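PDB 4BQ2: B-agarase from Saccharophagus degradans, which hydrolyses the beta-1,4 linkages of agarose, probably from chain ends, as an exo-beta-agarase of glycoside hydrolase family 50. Local coordinates for residues A[201-206]-A[705-710]; A[259-264]-A[477-482]; A[294-299]-A[339-344]; A[431-436]-A[481-486]; A[513-518]-A[551-556]. All blocks are in the same frame, centred on the assembly; numbering follows the deposited sequence. Where two conformers were deposited one is given.

Interactions 1, 3 and 4 are largely buried, interaction 2 is partly buried, and interaction 5 lies at the surface. Interactions 1 and 3 are neighbours, their centres about 7 Å apart, and they meet where Thr707 and Gly708 bond to Thr296. Interaction 1 is apolar, whereas interaction 3 turns on one arginine. Interactions 2 and 4 share Pro481 and Trp482. Interaction 4 is the direct parallel pairing of strands 431-435 and 483-488; interaction 2 sets the loop leading into the second of these strands against the approach to strand 263-267, with bridging water. Interaction 5 is remote from the rest, and joins two loops by backbone polar contacts and water.

Interaction 1 of 5, residues A[201-206]-A[705-710]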
# COMPACT_ATOMS: atom_id res chain seq x y z
N VAL A 201 -22.61 -10.68 -8.70
CA VAL A 201 -22.89 -11.31 -9.99
C VAL A 201 -22.79 -10.27 -11.11
O VAL A 201 -23.42 -9.22 -11.05
CB VAL A 201 -24.31 -11.95 -10.03
CG1 VAL A 201 -24.70 -12.35 -11.45
CG2 VAL A 201 -24.36 -13.17 -9.13
N GLY A 202 -22.02 -10.60 -12.15
CA GLY A 202 -21.96 -9.78 -13.35
C GLY A 202 -21.33 -8.43 -13.07
O GLY A 202 -21.80 -7.40 -13.55
N LEU A 203 -20.25 -8.45 -12.29
CA LEU A 203 -19.53 -7.22 -11.93
C LEU A 203 -18.75 -6.59 -13.08
O LEU A 203 -18.66 -5.38 -13.16
CB LEU A 203 -18.54 -7.53 -10.80
CG LEU A 203 -19.21 -8.07 -9.54
CD1 LEU A 203 -18.17 -8.38 -8.45
CD2 LEU A 203 -20.31 -7.13 -9.07
N VAL A 204 -18.18 -7.43 -13.94
CA VAL A 204 -17.19 -7.01 -14.93
C VAL A 204 -17.68 -7.22 -16.36
O VAL A 204 -18.22 -8.27 -16.70
CB VAL A 204 -15.86 -7.81 -14.75
CG1 VAL A 204 -14.73 -7.11 -15.48
CG2 VAL A 204 -15.52 -8.02 -13.28
N ASP A 205 -17.50 -6.20 -17.19
CA ASP A 205 -17.78 -6.28 -18.61
C ASP A 205 -16.57 -6.82 -19.42
O ASP A 205 -15.59 -7.29 -18.82
CB ASP A 205 -18.30 -4.93 -19.11
CG ASP A 205 -17.23 -3.86 -19.23
OD1 ASP A 205 -16.00 -4.14 -19.07
OD2 ASP A 205 -17.63 -2.73 -19.53
N GLU A 206 -16.62 -6.78 -20.76
CA GLU A 206 -15.57 -7.44 -21.54
C GLU A 206 -14.23 -6.67 -21.50
O GLU A 206 -13.20 -7.24 -21.84
CB GLU A 206 -15.99 -7.68 -23.01
CG GLU A 206 -16.25 -6.40 -23.79
CD GLU A 206 -17.70 -5.94 -23.71
OE1 GLU A 206 -18.34 -6.05 -22.62
OE2 GLU A 206 -18.20 -5.45 -24.75
N PRO A 705 -7.25 -4.39 -10.67
CA PRO A 705 -8.50 -4.98 -11.17
C PRO A 705 -9.68 -4.71 -10.23
O PRO A 705 -9.53 -4.70 -9.02
CB PRO A 705 -8.18 -6.46 -11.21
CG PRO A 705 -6.70 -6.51 -11.50
CD PRO A 705 -6.14 -5.37 -10.70
N LEU A 706 -10.85 -4.45 -10.81
CA LEU A 706 -12.07 -4.20 -10.06
C LEU A 706 -12.38 -5.31 -9.03
O LEU A 706 -12.86 -5.05 -7.93
CB LEU A 706 -13.24 -4.08 -11.04
CG LEU A 706 -14.61 -3.72 -10.47
CD1 LEU A 706 -14.71 -2.26 -10.06
CD2 LEU A 706 -15.69 -4.01 -11.49
N THR A 707 -12.09 -6.54 -9.41
CA THR A 707 -12.37 -7.72 -8.60
C THR A 707 -11.15 -8.23 -7.88
O THR A 707 -11.11 -9.39 -7.44
CB THR A 707 -12.96 -8.85 -9.47
OG1 THR A 707 -12.10 -9.10 -10.61
CG2 THR A 707 -14.36 -8.45 -9.92
N GLY A 708 -10.17 -7.35 -7.69
CA GLY A 708 -8.96 -7.70 -6.96
C GLY A 708 -7.77 -8.21 -7.77
O GLY A 708 -7.91 -9.07 -8.63
N ARG A 709 -6.58 -7.71 -7.47
CA ARG A 709 -5.38 -8.30 -8.07
C ARG A 709 -5.25 -9.72 -7.51
O ARG A 709 -5.61 -9.97 -6.36
CB ARG A 709 -4.12 -7.46 -7.79
CG ARG A 709 -3.67 -7.45 -6.32
CD ARG A 709 -2.46 -6.53 -6.12
NE ARG A 709 -2.04 -6.48 -4.72
CZ ARG A 709 -0.92 -5.92 -4.28
NH1 ARG A 709 -0.12 -5.28 -5.16
NH2 ARG A 709 -0.61 -5.97 -2.98
N ALA A 710 -4.79 -10.64 -8.34
CA ALA A 710 -4.68 -12.06 -7.97
C ALA A 710 -3.91 -12.30 -6.64
O ALA A 710 -4.27 -13.17 -5.83
CB ALA A 710 -4.06 -12.84 -9.14
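The methyl groups of Val204 and Thr707 meet tip to tip, and this is the tight part of the contact. CG2 of Val204 lies 3.6 Å from CG2 of Thr707. CD1 of Leu203 comes in at a slant to the same threonine methyl, at 4.1 Å from Thr707 CG2. The threonine divides its two branches by role. With chi1 at 52°, its CG2 is anti to the carbonyl carbon and faces the loop 201-206, while OG1 bonds to Thr296. The packing is looser around Leu706. Its CD2 rests 3.7 Å from the backbone oxygen Leu203 O, but stands 4.4 Å from CG2 of Val204. Leu706 is partly exposed, and a bound glycerol lies about 4 Å from its side chain. No hydrogen bond joins the two segments. Pro705 to Gly708 form a type I beta turn, closed by Gly708 N to Pro705 O at 3.0 Å, and this turn presents Leu706 and Thr707 to the other loop. Tyr663 touches both Leu203 and Leu706, and Phe345 packs on Thr707. The contact joins the loop between strand 180-191 and helix 222-235 to the loop between strand 693-699 and helix 729-739, next to strand 296-301.

Interaction 2 of 5, residues A[259-264]-A[477-482]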
# COMPACT_ATOMS: atom_id res chain seq x y z
N THR A 259 29.98 11.76 -12.07
CA THR A 259 30.70 10.51 -11.81
C THR A 259 30.33 9.44 -12.82
O THR A 259 30.93 8.35 -12.81
CB THR A 259 30.37 9.95 -10.43
OG1 THR A 259 28.99 9.58 -10.40
CG2 THR A 259 30.67 11.01 -9.30
N GLY A 260 29.34 9.75 -13.65
CA GLY A 260 28.78 8.80 -14.61
C GLY A 260 27.67 7.91 -14.05
O GLY A 260 27.15 7.03 -14.77
N TYR A 261 27.29 8.12 -12.78
CA TYR A 261 26.18 7.37 -12.17
C TYR A 261 25.37 8.31 -11.32
O TYR A 261 25.90 9.32 -10.85
CB TYR A 261 26.70 6.23 -11.27
CG TYR A 261 27.54 5.28 -12.06
CD1 TYR A 261 26.95 4.20 -12.74
CD2 TYR A 261 28.93 5.49 -12.17
CE1 TYR A 261 27.73 3.34 -13.50
CE2 TYR A 261 29.70 4.62 -12.92
CZ TYR A 261 29.10 3.57 -13.58
OH TYR A 261 29.92 2.74 -14.32
N PHE A 262 24.11 7.96 -11.06
CA PHE A 262 23.31 8.74 -10.09
C PHE A 262 23.94 8.67 -8.69
O PHE A 262 24.40 7.61 -8.29
CB PHE A 262 21.86 8.26 -10.03
CG PHE A 262 21.04 8.74 -11.19
CD1 PHE A 262 21.01 8.01 -12.37
CD2 PHE A 262 20.35 9.94 -11.12
CE1 PHE A 262 20.26 8.47 -13.48
CE2 PHE A 262 19.63 10.44 -12.22
CZ PHE A 262 19.58 9.69 -13.41
N ARG A 263 23.95 9.78 -7.96
CA ARG A 263 24.56 9.83 -6.62
C ARG A 263 23.84 10.84 -5.76
O ARG A 263 22.96 11.53 -6.26
CB ARG A 263 26.08 10.16 -6.72
CG ARG A 263 26.36 11.50 -7.35
CD ARG A 263 27.87 11.76 -7.55
NE ARG A 263 28.01 13.15 -7.97
CZ ARG A 263 28.13 14.18 -7.14
NH1 ARG A 263 28.14 13.97 -5.83
NH2 ARG A 263 28.25 15.41 -7.63
N THR A 264 24.20 10.94 -4.48
CA THR A 264 23.51 11.91 -3.59
C THR A 264 24.42 13.08 -3.22
O THR A 264 25.68 12.95 -3.16
CB THR A 264 23.03 11.26 -2.29
OG1 THR A 264 24.16 10.82 -1.52
CG2 THR A 264 22.08 10.08 -2.55
N ILE A 477 20.60 -4.89 -15.17
CA ILE A 477 20.98 -3.47 -15.13
C ILE A 477 22.09 -3.14 -16.11
O ILE A 477 22.17 -2.03 -16.65
CB ILE A 477 21.52 -3.16 -13.71
CG1 ILE A 477 20.38 -3.18 -12.70
CG2 ILE A 477 22.28 -1.86 -13.66
CD1 ILE A 477 19.18 -2.40 -13.13
N LYS A 478 22.95 -4.12 -16.31
CA LYS A 478 24.18 -4.00 -17.17
C LYS A 478 25.01 -2.77 -16.85
O LYS A 478 25.47 -2.04 -17.76
CB LYS A 478 23.82 -4.04 -18.66
CG LYS A 478 23.04 -5.28 -19.11
CD LYS A 478 22.81 -5.24 -20.62
CE LYS A 478 21.95 -6.41 -21.09
NZ LYS A 478 22.86 -7.52 -21.49
N ASN A 479 25.13 -2.51 -15.55
CA ASN A 479 25.87 -1.34 -15.04
C ASN A 479 25.43 -0.03 -15.71
O ASN A 479 26.24 0.90 -15.86
CB ASN A 479 27.38 -1.60 -15.21
CG ASN A 479 28.24 -0.62 -14.44
OD1 ASN A 479 27.92 -0.24 -13.31
ND2 ASN A 479 29.39 -0.25 -15.04
N SER A 480 24.16 0.07 -16.13
CA SER A 480 23.69 1.26 -16.90
C SER A 480 23.67 2.52 -16.04
O SER A 480 23.17 2.48 -14.92
CB SER A 480 22.26 1.06 -17.44
OG SER A 480 21.83 2.21 -18.17
N PRO A 481 24.16 3.66 -16.56
CA PRO A 481 24.03 4.95 -15.85
C PRO A 481 22.56 5.33 -15.69
O PRO A 481 22.25 6.17 -14.84
CB PRO A 481 24.67 5.97 -16.80
CG PRO A 481 24.55 5.34 -18.18
CD PRO A 481 24.74 3.85 -17.92
N TRP A 482 21.67 4.74 -16.49
CA TRP A 482 20.24 5.10 -16.41
C TRP A 482 19.57 4.52 -15.19
O TRP A 482 18.45 4.91 -14.85
CB TRP A 482 19.48 4.64 -17.66
CG TRP A 482 19.89 5.35 -18.88
CD1 TRP A 482 20.85 4.96 -19.78
CD2 TRP A 482 19.35 6.58 -19.34
NE1 TRP A 482 20.95 5.92 -20.79
CE2 TRP A 482 20.02 6.90 -20.55
CE3 TRP A 482 18.37 7.45 -18.85
CZ2 TRP A 482 19.74 8.07 -21.28
CZ3 TRP A 482 18.07 8.61 -19.59
CH2 TRP A 482 18.77 8.91 -20.78
O HOH W 1 28.10 2.40 -17.19
O HOH W 2 23.45 5.55 -12.38
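The rings of Tyr261 and Phe262 each turn an edge to a backbone oxygen of the loop 477-482. In the plane of the Tyr261 ring lies Asn479 O, 3.7 Å from Tyr261 CE1. At the edge of the Phe262 ring lies Pro481 O, 3.3 Å from Phe262 CD1. Both rings also have aromatic neighbours in T-shaped contacts: His597 for Tyr261 and Tyr281 for Phe262. The proline itself packs against the backbone, with Pro481 CB 3.4 Å from Gly260 O. Two waters bridge the loops. One water accepts from Phe262 N and donates to Pro481 O, at 2.8 Å in both cases. A second donates to Asn479 O and bonds weakly to Tyr261 OH. Each loop is also braced from within by an ST turn. Ser480 OG, which sits in the plane of the Trp482 ring at its edge, accepts from Trp482 N at 3.0 Å. Thr259 OG1 likewise accepts from Tyr261 N. The contact joins the approach to strand 263-267 to the turn between helix 460-477 and strand 483-488. No direct backbone hydrogen bond crosses it. The carbonyl oxygens of Asn479 and Pro481 are met by ring edges and by water, which implies a weakly polar, partly hydrated seam.

Interaction 3 of 5, residues A[294-299]-A[339-344]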
# COMPACT_ATOMS: atom_id res chain seq x y z
N SER A 294 -1.72 -7.25 -12.85
CA SER A 294 -2.91 -6.78 -13.55
C SER A 294 -3.93 -7.89 -13.79
O SER A 294 -4.94 -7.65 -14.45
CB SER A 294 -2.55 -6.09 -14.88
OG SER A 294 -2.11 -7.02 -15.87
N SER A 295 -3.66 -9.09 -13.29
CA SER A 295 -4.62 -10.19 -13.45
C SER A 295 -5.48 -10.36 -12.21
O SER A 295 -5.05 -9.98 -11.11
CB SER A 295 -3.90 -11.50 -13.82
OG SER A 295 -3.31 -12.10 -12.67
N THR A 296 -6.68 -10.93 -12.40
CA THR A 296 -7.68 -11.15 -11.33
C THR A 296 -8.17 -12.60 -11.38
O THR A 296 -8.31 -13.14 -12.48
CB THR A 296 -8.87 -10.15 -11.46
OG1 THR A 296 -9.72 -10.24 -10.31
CG2 THR A 296 -9.68 -10.30 -12.81
N MET A 297 -8.38 -13.24 -10.22
CA MET A 297 -8.76 -14.66 -10.21
C MET A 297 -10.13 -14.88 -10.89
O MET A 297 -11.10 -14.22 -10.54
CB MET A 297 -8.75 -15.26 -8.78
CG MET A 297 -7.39 -15.32 -8.06
SD MET A 297 -6.09 -16.23 -8.92
CE MET A 297 -5.07 -16.69 -7.53
N THR A 298 -10.17 -15.79 -11.87
CA THR A 298 -11.43 -16.10 -12.57
C THR A 298 -12.37 -17.06 -11.85
O THR A 298 -13.58 -17.12 -12.15
CB THR A 298 -11.19 -16.69 -13.97
OG1 THR A 298 -10.54 -17.95 -13.85
CG2 THR A 298 -10.37 -15.74 -14.86
N GLY A 299 -11.82 -17.83 -10.91
CA GLY A 299 -12.58 -18.86 -10.25
C GLY A 299 -12.38 -20.23 -10.88
O GLY A 299 -12.95 -21.21 -10.39
N PRO A 339 -17.34 -20.88 -7.67
CA PRO A 339 -18.52 -20.36 -8.36
C PRO A 339 -18.67 -18.85 -8.15
O PRO A 339 -19.04 -18.14 -9.09
CB PRO A 339 -19.67 -21.14 -7.70
CG PRO A 339 -19.04 -22.45 -7.32
CD PRO A 339 -17.67 -22.04 -6.81
N THR A 340 -18.36 -18.38 -6.94
CA THR A 340 -18.51 -16.97 -6.59
C THR A 340 -17.61 -16.11 -7.51
O THR A 340 -18.07 -15.15 -8.12
CB THR A 340 -18.23 -16.71 -5.09
OG1 THR A 340 -19.17 -17.45 -4.29
CG2 THR A 340 -18.38 -15.26 -4.74
N ARG A 341 -16.34 -16.50 -7.63
CA ARG A 341 -15.41 -15.79 -8.53
C ARG A 341 -15.88 -15.83 -9.99
O ARG A 341 -16.02 -14.79 -10.64
CB ARG A 341 -13.98 -16.31 -8.37
CG ARG A 341 -13.36 -15.98 -7.01
CD ARG A 341 -13.19 -14.47 -6.80
NE ARG A 341 -12.38 -13.80 -7.84
CZ ARG A 341 -11.94 -12.55 -7.74
NH1 ARG A 341 -12.20 -11.84 -6.63
NH2 ARG A 341 -11.22 -12.01 -8.72
N ALA A 342 -16.21 -17.02 -10.49
CA ALA A 342 -16.61 -17.15 -11.90
C ALA A 342 -17.82 -16.31 -12.28
O ALA A 342 -17.84 -15.71 -13.36
CB ALA A 342 -16.80 -18.61 -12.29
N ALA A 343 -18.82 -16.24 -11.40
CA ALA A 343 -20.04 -15.49 -11.71
C ALA A 343 -19.83 -13.96 -11.75
O ALA A 343 -20.71 -13.22 -12.18
CB ALA A 343 -21.19 -15.85 -10.74
N MET A 344 -18.67 -13.48 -11.30
CA MET A 344 -18.42 -12.04 -11.37
C MET A 344 -18.19 -11.57 -12.78
O MET A 344 -18.30 -10.36 -13.04
CB MET A 344 -17.19 -11.64 -10.55
CG MET A 344 -17.23 -12.10 -9.11
SD MET A 344 -15.64 -11.75 -8.33
CE MET A 344 -16.21 -11.86 -6.63
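Arg341, on the short helix 339-342, grips the backbone of strand 296-301, which belongs to a four-stranded antiparallel sheet. This is a side-on bidentate grip on a single carbonyl. Both NE and NH2 of Arg341 donate to Met297 O, NE at 3.0 Å and NH2 at 2.9 Å. The oxygen lies in the guanidinium plane. NH2 meets it on a lone pair in the carbonyl plane, whereas NE stands above that plane. The side chain is bent at chi2 (-64°) and chi3 (-57°), and this fold turns the guanidinium edge back to the strand. NH2 also comes 2.8 Å from Thr296 OG1, but that bond is weak, with an angle of 117° at the hydrogen. The stronger partners of Thr296 OG1 are Gly708 and Thr707.

Arg341 NH1 bonds to Thr707 O and to Ser136 O, the latter within the CBM-like region. One buried guanidinium thus ties strand 296-301, the turn at Thr707 and the CBM-like region together, and its several partners should limit its rotation. Met344 SD covers one face, 3.6 Å above the plane and toward the rim. Closer to the helix backbone, Gly299 CA packs 3.5 Å from Arg341 CB. Thr298 O receives a CA-H...O contact from Ala342 CA at 3.0 Å.

Interaction 4 of 5, residues A[431-436]-A[481-486]; sequences FFANGW and PWCVGV
Phe431 has CG between its backbone N and carbonyl carbon (chi1 62°), and this swings the ring over the neighbouring strand onto Cys483. In Phe432 CG lies beside the backbone N, anti to the carbonyl carbon (chi1 -73°), and the ring reaches Val484. One face of the Phe431 ring is covered by Cys483 CA, 4.0 Å from the ring centroid, a CH-pi contact. Cys483 SG sits oblique to the same ring, in a sulfur-aromatic contact, and also touches Ala433 CB at 3.8 Å. Over one face of the Phe432 ring lies Val484 CB, 3.8 Å from that centroid. Val484 CG1 adds a contact near the rim, 3.5 Å from Phe432 CZ.

Strands 431-435 and 483-488 run parallel, and helix 460-477 lies between them in the chain. This is a beta-alpha-beta crossover, consistent with the (beta/alpha)8 barrel known for such glycoside hydrolases. The two short segments are twisted by 28°. Phe431 brackets Cys483, as parallel pairing requires: Phe431 N donates to Trp482 O at 3.0 Å, and Phe431 O accepts from Val484 N at 2.8 Å. Further on, Ala433 N donates to Gly485 O at 2.9 Å in a nearly straight bond. Ile477 of the crossover helix packs on Phe431, Ala433 and Cys483. Tyr281 and Ala283 of strand 280-287 touch Val484 and Phe432 respectively.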
# COMPACT_ATOMS: atom_id res chain seq x y z
N PHE A 431 15.51 4.77 -14.56
CA PHE A 431 14.61 3.81 -13.89
C PHE A 431 15.21 3.36 -12.56
O PHE A 431 16.42 3.48 -12.34
CB PHE A 431 14.40 2.57 -14.76
CG PHE A 431 15.67 1.80 -15.04
CD1 PHE A 431 16.54 2.21 -16.06
CD2 PHE A 431 15.99 0.67 -14.28
CE1 PHE A 431 17.72 1.49 -16.32
CE2 PHE A 431 17.15 -0.04 -14.52
CZ PHE A 431 18.01 0.36 -15.56
N PHE A 432 14.35 2.83 -11.69
CA PHE A 432 14.79 2.22 -10.43
C PHE A 432 14.71 0.73 -10.59
O PHE A 432 13.75 0.25 -11.18
CB PHE A 432 13.90 2.68 -9.27
CG PHE A 432 14.16 4.11 -8.88
CD1 PHE A 432 13.81 5.15 -9.74
CD2 PHE A 432 14.80 4.40 -7.68
CE1 PHE A 432 14.08 6.49 -9.41
CE2 PHE A 432 15.05 5.73 -7.33
CZ PHE A 432 14.69 6.77 -8.19
N ALA A 433 15.72 0.03 -10.10
CA ALA A 433 15.77 -1.43 -10.21
C ALA A 433 15.35 -2.03 -8.89
O ALA A 433 15.31 -1.32 -7.90
CB ALA A 433 17.18 -1.90 -10.54
N ASN A 434 15.08 -3.34 -8.86
CA ASN A 434 14.72 -4.03 -7.63
C ASN A 434 15.04 -5.49 -7.67
O ASN A 434 15.12 -6.12 -8.75
CB ASN A 434 13.21 -3.91 -7.37
CG ASN A 434 12.37 -4.77 -8.32
OD1 ASN A 434 12.03 -4.38 -9.48
ND2 ASN A 434 12.03 -5.95 -7.85
N GLY A 435 15.15 -6.06 -6.47
CA GLY A 435 15.20 -7.50 -6.31
C GLY A 435 14.58 -7.85 -4.98
O GLY A 435 14.34 -6.96 -4.12
N TRP A 436 14.30 -9.13 -4.83
CA TRP A 436 13.76 -9.67 -3.58
C TRP A 436 14.68 -10.79 -3.14
O TRP A 436 15.04 -11.66 -3.94
CB TRP A 436 12.41 -10.35 -3.82
CG TRP A 436 11.29 -9.58 -4.41
CD1 TRP A 436 10.96 -9.50 -5.74
CD2 TRP A 436 10.26 -8.85 -3.70
NE1 TRP A 436 9.81 -8.77 -5.90
CE2 TRP A 436 9.34 -8.38 -4.67
CE3 TRP A 436 10.02 -8.60 -2.36
CZ2 TRP A 436 8.21 -7.60 -4.32
CZ3 TRP A 436 8.87 -7.84 -1.99
CH2 TRP A 436 8.00 -7.33 -2.97
N PRO A 481 24.16 3.66 -16.56
CA PRO A 481 24.03 4.95 -15.85
C PRO A 481 22.56 5.33 -15.69
O PRO A 481 22.25 6.17 -14.84
CB PRO A 481 24.67 5.97 -16.80
CG PRO A 481 24.55 5.34 -18.18
CD PRO A 481 24.74 3.85 -17.92
N TRP A 482 21.67 4.74 -16.49
CA TRP A 482 20.24 5.10 -16.41
C TRP A 482 19.57 4.52 -15.19
O TRP A 482 18.45 4.91 -14.85
CB TRP A 482 19.48 4.64 -17.66
CG TRP A 482 19.89 5.35 -18.88
CD1 TRP A 482 20.85 4.96 -19.78
CD2 TRP A 482 19.35 6.58 -19.34
NE1 TRP A 482 20.95 5.92 -20.79
CE2 TRP A 482 20.02 6.90 -20.55
CE3 TRP A 482 18.37 7.45 -18.85
CZ2 TRP A 482 19.74 8.07 -21.28
CZ3 TRP A 482 18.07 8.61 -19.59
CH2 TRP A 482 18.77 8.91 -20.78
N CYS A 483 20.23 3.57 -14.52
CA CYS A 483 19.64 3.04 -13.29
C CYS A 483 19.95 3.96 -12.11
O CYS A 483 21.11 4.06 -11.68
CB CYS A 483 20.11 1.62 -13.02
SG CYS A 483 19.56 0.95 -11.42
N VAL A 484 18.92 4.57 -11.53
CA VAL A 484 19.10 5.53 -10.43
C VAL A 484 19.60 4.80 -9.18
O VAL A 484 20.50 5.26 -8.46
CB VAL A 484 17.79 6.31 -10.12
CG1 VAL A 484 18.02 7.36 -9.01
CG2 VAL A 484 17.27 7.03 -11.37
N GLY A 485 19.04 3.64 -8.93
CA GLY A 485 19.40 2.92 -7.74
C GLY A 485 18.63 1.62 -7.65
O GLY A 485 17.78 1.34 -8.50
N VAL A 486 18.92 0.85 -6.59
CA VAL A 486 18.35 -0.48 -6.41
C VAL A 486 17.61 -0.59 -5.07
O VAL A 486 18.24 -0.42 -4.02
CB VAL A 486 19.48 -1.58 -6.41
CG1 VAL A 486 18.86 -2.97 -6.23
CG2 VAL A 486 20.32 -1.54 -7.71

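Interaction 5 of 5, residues A[513-518]-A[551-556]; sequences RPSEGV and EFDLGV
Asp553 O is held by two donors, Ser515 N at 3.0 Å and a water at 2.7 Å. It belongs to a type I beta turn, Phe552 to Gly555, that ends helix 549-552. The facing loop makes a type II turn, Ser515 to Val518, which leads to the N-cap of helix 519-532. The Ser515 N bond is fairly straight (164°), though the donor is tilted from the carbonyl plane. The water also accepts from Glu516 N, so it bridges the two turns. A third, softer approach to Asp553 O comes from Pro514 CA.

The side chains of Ser515 and Asp553 lie close as well. Ser515 OG sits beside its own backbone N (chi1 -62°), which brings it 3.0 Å from Asp553 OD1. The carboxylate also has partners on helix 519-532: OD1 bonds to Ser525, and OD2 forms a salt bridge with Lys529. These would probably stabilise its negative charge. The contact joins the turn after helix 549-552 to the loop that leads into helix 519-532, and the Asp553 carboxylate reaches the helix itself. Alongside, Pro514 CB rests 3.6 Å from Leu554 O. Gly555 CA makes a CA-H...O contact with Arg513 O at 3.3 Å.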
# COMPACT_ATOMS: atom_id res chain seq x y z
N ARG A 513 12.87 -18.83 21.51
CA ARG A 513 13.38 -20.04 20.84
C ARG A 513 14.75 -20.49 21.38
O ARG A 513 15.53 -19.68 21.89
CB ARG A 513 13.48 -19.80 19.31
CG ARG A 513 12.17 -19.42 18.64
CD ARG A 513 12.40 -18.93 17.20
NE ARG A 513 12.85 -19.98 16.26
CZ ARG A 513 13.20 -19.76 14.99
NH1 ARG A 513 13.15 -18.53 14.49
NH2 ARG A 513 13.58 -20.78 14.20
N PRO A 514 15.04 -21.79 21.26
CA PRO A 514 16.38 -22.34 21.53
C PRO A 514 17.46 -21.78 20.59
O PRO A 514 17.17 -21.51 19.41
CB PRO A 514 16.20 -23.84 21.27
CG PRO A 514 15.01 -23.94 20.37
CD PRO A 514 14.11 -22.83 20.79
N SER A 515 18.68 -21.63 21.10
CA SER A 515 19.81 -21.19 20.26
C SER A 515 20.22 -22.21 19.20
O SER A 515 20.62 -21.83 18.09
CB SER A 515 21.02 -20.85 21.13
OG SER A 515 20.73 -19.78 22.02
N GLU A 516 20.18 -23.50 19.56
CA GLU A 516 20.57 -24.56 18.62
C GLU A 516 19.76 -24.51 17.33
O GLU A 516 18.54 -24.56 17.36
CB GLU A 516 20.44 -25.96 19.26
CG GLU A 516 20.77 -27.11 18.31
CD GLU A 516 20.62 -28.50 18.97
OE1 GLU A 516 20.27 -28.57 20.17
OE2 GLU A 516 20.86 -29.52 18.28
N GLY A 517 20.48 -24.42 16.21
CA GLY A 517 19.84 -24.42 14.88
C GLY A 517 19.27 -23.06 14.46
O GLY A 517 18.69 -22.97 13.39
N VAL A 518 19.44 -22.02 15.29
CA VAL A 518 18.82 -20.68 15.07
C VAL A 518 19.91 -19.61 15.16
O VAL A 518 20.21 -19.05 16.25
CB VAL A 518 17.66 -20.38 16.07
CG1 VAL A 518 16.87 -19.12 15.70
CG2 VAL A 518 16.68 -21.56 16.11
N GLU A 551 20.19 -23.23 30.29
CA GLU A 551 18.72 -23.14 30.35
C GLU A 551 18.21 -21.92 29.58
O GLU A 551 17.18 -21.98 28.90
CB GLU A 551 18.21 -23.10 31.80
CG GLU A 551 16.70 -23.30 31.89
CD GLU A 551 16.17 -23.47 33.32
OE1 GLU A 551 16.76 -22.91 34.28
OE2 GLU A 551 15.15 -24.17 33.48
N PHE A 552 18.91 -20.80 29.71
CA PHE A 552 18.56 -19.62 28.94
C PHE A 552 18.53 -19.97 27.44
O PHE A 552 17.61 -19.57 26.70
CB PHE A 552 19.57 -18.50 29.18
CG PHE A 552 19.39 -17.34 28.27
CD1 PHE A 552 18.45 -16.36 28.56
CD2 PHE A 552 20.11 -17.25 27.08
CE1 PHE A 552 18.25 -15.29 27.71
CE2 PHE A 552 19.91 -16.18 26.21
CZ PHE A 552 18.99 -15.20 26.54
N ASP A 553 19.54 -20.73 26.99
CA ASP A 553 19.67 -21.12 25.57
C ASP A 553 18.70 -22.18 25.08
O ASP A 553 18.78 -22.61 23.92
CB ASP A 553 21.11 -21.50 25.24
CG ASP A 553 22.02 -20.27 25.14
OD1 ASP A 553 21.52 -19.15 24.86
OD2 ASP A 553 23.24 -20.44 25.35
N LEU A 554 17.77 -22.60 25.95
CA LEU A 554 16.65 -23.45 25.53
C LEU A 554 15.48 -22.63 25.00
O LEU A 554 14.55 -23.18 24.44
CB LEU A 554 16.12 -24.31 26.70
CG LEU A 554 17.08 -25.26 27.40
CD1 LEU A 554 16.41 -25.76 28.68
CD2 LEU A 554 17.49 -26.41 26.50
N GLY A 555 15.53 -21.32 25.20
CA GLY A 555 14.40 -20.47 24.89
C GLY A 555 13.70 -20.03 26.15
O GLY A 555 13.46 -20.82 27.06
N VAL A 556 13.38 -18.74 26.21
CA VAL A 556 12.77 -18.12 27.39
C VAL A 556 11.56 -17.33 26.91
O VAL A 556 11.68 -16.51 25.98
CB VAL A 556 13.75 -17.12 28.05
CG1 VAL A 556 13.04 -16.28 29.11
CG2 VAL A 556 14.96 -17.85 28.60
O HOH W 3 19.91 -24.52 22.32